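Local coordinates for hypothetical protein EF0647 (Enterococcus faecalis, PDB 1Z7U) that is of unknown function but, as a winged-helix protein of the HxlR-type family, probably binds DNA and regulates transcription, at residues K22-L27 / L57-K62. Numbering follows the deposited sequence.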
ATOM      1  N   LYS A  22       3.403  -8.780  12.877  1.00 25.89           N
ATOM      2  CA  LYS A  22       3.782 -10.151  12.550  1.00 26.52           C
ATOM      3  C   LYS A  22       2.550 -11.030  12.385  1.00 26.04           C
ATOM      4  O   LYS A  22       1.605 -10.928  13.172  1.00 25.93           O
ATOM      5  CB  LYS A  22       4.697 -10.724  13.626  1.00 26.98           C
ATOM      6  CG  LYS A  22       5.565 -11.890  13.130  1.00 31.03           C
ATOM      7  CD  LYS A  22       6.141 -12.683  14.304  1.00 35.76           C
ATOM      8  CE  LYS A  22       7.580 -13.099  14.058  1.00 36.60           C
ATOM      9  NZ  LYS A  22       8.492 -11.998  14.536  1.00 40.04           N
ATOM     10  N   TRP A  23       2.560 -11.865  11.344  1.00 25.81           N
ATOM     11  CA  TRP A  23       1.496 -12.848  11.066  1.00 25.58           C
ATOM     12  C   TRP A  23       0.252 -12.285  10.397  1.00 25.08           C
ATOM     13  O   TRP A  23      -0.506 -13.040   9.790  1.00 25.50           O
ATOM     14  CB  TRP A  23       1.089 -13.642  12.321  1.00 26.03           C
ATOM     15  CG  TRP A  23       2.187 -14.514  12.867  1.00 26.79           C
ATOM     16  CD1 TRP A  23       2.911 -14.300  14.009  1.00 28.40           C
ATOM     17  CD2 TRP A  23       2.694 -15.726  12.293  1.00 26.99           C
ATOM     18  NE1 TRP A  23       3.844 -15.303  14.178  1.00 29.49           N
ATOM     19  CE2 TRP A  23       3.734 -16.189  13.138  1.00 28.19           C
ATOM     20  CE3 TRP A  23       2.380 -16.464  11.139  1.00 28.54           C
ATOM     21  CZ2 TRP A  23       4.454 -17.370  12.877  1.00 27.92           C
ATOM     22  CZ3 TRP A  23       3.100 -17.642  10.875  1.00 27.87           C
ATOM     23  CH2 TRP A  23       4.121 -18.082  11.750  1.00 28.33           C
ATOM     24  N   LYS A  24       0.048 -10.971  10.476  1.00 24.65           N
ATOM     25  CA  LYS A  24      -1.244 -10.385  10.101  1.00 23.97           C
ATOM     26  C   LYS A  24      -1.549 -10.549   8.631  1.00 23.78           C
ATOM     27  O   LYS A  24      -2.678 -10.872   8.263  1.00 23.26           O
ATOM     28  CB  LYS A  24      -1.353  -8.923  10.540  1.00 24.26           C
ATOM     29  CG  LYS A  24      -1.477  -8.767  12.042  1.00 23.89           C
ATOM     30  CD  LYS A  24      -1.892  -7.374  12.390  1.00 24.01           C
ATOM     31  CE  LYS A  24      -2.029  -7.202  13.893  1.00 23.51           C
ATOM     32  NZ  LYS A  24      -2.481  -5.815  14.165  1.00 22.49           N
ATOM     33  N   LEU A  25      -0.539 -10.346   7.790  1.00 24.16           N
ATOM     34  CA  LEU A  25      -0.696 -10.555   6.352  1.00 24.33           C
ATOM     35  C   LEU A  25      -1.022 -12.018   6.040  1.00 24.54           C
ATOM     36  O   LEU A  25      -1.913 -12.292   5.244  1.00 25.12           O
ATOM     37  CB  LEU A  25       0.545 -10.074   5.580  1.00 24.67           C
ATOM     38  CG  LEU A  25       0.407 -10.062   4.045  1.00 24.21           C
ATOM     39  CD1 LEU A  25      -0.511  -8.946   3.603  1.00 24.46           C
ATOM     40  CD2 LEU A  25       1.764  -9.943   3.365  1.00 23.37           C
ATOM     41  N   SER A  26      -0.325 -12.951   6.685  1.00 25.09           N
ATOM     42  CA  SER A  26      -0.643 -14.385   6.540  1.00 25.66           C
ATOM     43  C   SER A  26      -2.061 -14.720   7.001  1.00 25.64           C
ATOM     44  O   SER A  26      -2.763 -15.474   6.339  1.00 25.58           O
ATOM     45  CB  SER A  26       0.356 -15.252   7.301  1.00 25.53           C
ATOM     46  OG  SER A  26       1.632 -15.164   6.703  1.00 27.12           O
ATOM     47  N   LEU A  27      -2.457 -14.165   8.140  1.00 26.06           N
ATOM     48  CA  LEU A  27      -3.815 -14.315   8.668  1.00 27.05           C
ATOM     49  C   LEU A  27      -4.872 -13.873   7.676  1.00 27.94           C
ATOM     50  O   LEU A  27      -5.852 -14.583   7.447  1.00 27.59           O
ATOM     51  CB  LEU A  27      -3.968 -13.513   9.956  1.00 26.93           C
ATOM     52  CG  LEU A  27      -4.149 -14.232  11.295  1.00 28.23           C
ATOM     53  CD1 LEU A  27      -3.805 -15.697  11.240  1.00 28.13           C
ATOM     54  CD2 LEU A  27      -3.350 -13.543  12.386  1.00 27.62           C
ATOM     55  N   LEU A  57      -5.615 -11.734  16.139  1.00 29.15           N
ATOM     56  CA  LEU A  57      -7.039 -11.690  15.774  1.00 28.96           C
ATOM     57  C   LEU A  57      -7.811 -10.642  16.569  1.00 29.20           C
ATOM     58  O   LEU A  57      -8.762 -10.041  16.070  1.00 28.55           O
ATOM     59  CB  LEU A  57      -7.689 -13.067  15.928  1.00 28.93           C
ATOM     60  CG  LEU A  57      -7.208 -14.197  15.004  1.00 29.14           C
ATOM     61  CD1 LEU A  57      -7.586 -15.565  15.596  1.00 30.23           C
ATOM     62  CD2 LEU A  57      -7.757 -14.039  13.591  1.00 27.97           C
ATOM     63  N   ARG A  58      -7.385 -10.434  17.811  1.00 30.05           N
ATOM     64  CA  ARG A  58      -7.965  -9.424  18.682  1.00 30.94           C
ATOM     65  C   ARG A  58      -7.693  -8.039  18.111  1.00 30.25           C
ATOM     66  O   ARG A  58      -8.600  -7.233  18.002  1.00 30.29           O
ATOM     67  CB  ARG A  58      -7.369  -9.534  20.085  1.00 31.59           C
ATOM     68  CG  ARG A  58      -8.398  -9.581  21.187  1.00 35.69           C
ATOM     69  CD  ARG A  58      -8.481 -10.961  21.845  1.00 40.97           C
ATOM     70  NE  ARG A  58      -7.549 -11.082  22.977  1.00 44.49           N
ATOM     71  CZ  ARG A  58      -7.726 -11.887  24.031  1.00 46.17           C
ATOM     72  NH1 ARG A  58      -8.809 -12.658  24.126  1.00 46.51           N
ATOM     73  NH2 ARG A  58      -6.819 -11.915  25.003  1.00 46.77           N
ATOM     74  N   GLU A  59      -6.440  -7.782  17.733  1.00 30.03           N
ATOM     75  CA  GLU A  59      -6.052  -6.495  17.142  1.00 30.09           C
ATOM     76  C   GLU A  59      -6.781  -6.247  15.832  1.00 30.21           C
ATOM     77  O   GLU A  59      -7.268  -5.139  15.592  1.00 29.94           O
ATOM     78  CB  GLU A  59      -4.539  -6.411  16.922  1.00 30.04           C
ATOM     79  CG  GLU A  59      -3.713  -6.356  18.210  1.00 30.19           C
ATOM     80  CD  GLU A  59      -2.302  -5.862  17.976  1.00 31.79           C
ATOM     81  OE1 GLU A  59      -1.553  -5.683  18.965  1.00 32.78           O
ATOM     82  OE2 GLU A  59      -1.926  -5.649  16.807  1.00 32.08           O
HETATM   83  N   MSE A  60      -6.873  -7.287  15.006  1.00 29.75           N
HETATM   84  CA  MSE A  60      -7.513  -7.175  13.701  1.00 31.11           C
HETATM   85  C   MSE A  60      -9.024  -6.996  13.795  1.00 29.46           C
HETATM   86  O   MSE A  60      -9.600  -6.259  13.006  1.00 28.90           O
HETATM   87  CB  MSE A  60      -7.161  -8.360  12.807  1.00 30.11           C
HETATM   88  CG  MSE A  60      -5.697  -8.461  12.483  1.00 31.35           C
HETATM   89 SE   MSE A  60      -5.314 -10.135  11.574  1.00 37.51          SE
HETATM   90  CE  MSE A  60      -5.929  -9.604   9.697  1.00 30.55           C
ATOM     91  N   GLU A  61      -9.655  -7.662  14.762  1.00 29.23           N
ATOM     92  CA  GLU A  61     -11.077  -7.429  15.064  1.00 29.12           C
ATOM     93  C   GLU A  61     -11.315  -5.994  15.558  1.00 28.67           C
ATOM     94  O   GLU A  61     -12.272  -5.343  15.150  1.00 28.65           O
ATOM     95  CB  GLU A  61     -11.611  -8.451  16.090  1.00 28.93           C
ATOM     96  CG  GLU A  61     -13.127  -8.290  16.380  1.00 29.99           C
ATOM     97  CD  GLU A  61     -13.688  -9.249  17.454  1.00 30.23           C
ATOM     98  OE1 GLU A  61     -14.927  -9.435  17.474  1.00 31.56           O
ATOM     99  OE2 GLU A  61     -12.910  -9.811  18.258  1.00 30.09           O
ATOM    100  N   LYS A  62     -10.428  -5.521  16.432  1.00 28.40           N
ATOM    101  CA  LYS A  62     -10.471  -4.158  16.977  1.00 28.68           C
ATOM    102  C   LYS A  62     -10.409  -3.110  15.867  1.00 27.81           C
ATOM    103  O   LYS A  62     -11.158  -2.143  15.877  1.00 27.01           O
ATOM    104  CB  LYS A  62      -9.274  -3.930  17.907  1.00 29.11           C
ATOM    105  CG  LYS A  62      -9.553  -3.041  19.103  1.00 32.50           C
ATOM    106  CD  LYS A  62     -10.508  -3.756  20.073  1.00 38.74           C
ATOM    107  CE  LYS A  62      -9.919  -5.074  20.634  1.00 41.24           C
ATOM    108  NZ  LYS A  62      -9.519  -5.037  22.089  1.00 41.77           N
TER
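K24 reaches across to E59 and M60 with an almost fully extended chain, an example of a buried lysine whose methylenes pack while its ammonium group pairs. Its first torsion sets CG anti to the carbonyl carbon (chi1 -71°); beyond CG the chain is extended, and its end closes on helix 50-63. CG comes to 4.1 Å from SE of M60, and CD lies 4.0 Å from CG of the same selenomethionine; the two side chains lie alongside one another, running in opposing senses. Farther out, CE lies 3.3 Å from E59 OE2, and NZ ends 2.7 Å from E59 OE2, a hydrogen bond that is part of a salt bridge, made to the anti lone pair, with E59 coming in roughly perpendicular to the lysine chain. The contact joins the start of helix 24-33, with W23 at its N-cap position, to helix 50-63 within the winged helix-turn-helix fold, where the latter helix leads into the strands of the wing. M60 bends at chi3 (80°), which carries its CE to 3.8 Å from the carbonyl O of K24, while SE sits 4.0 Å from both CB and CD2 of L27. L27 also meets L57, CG to CD2 at 4.3 Å, and L45 and L53 extend this apolar patch.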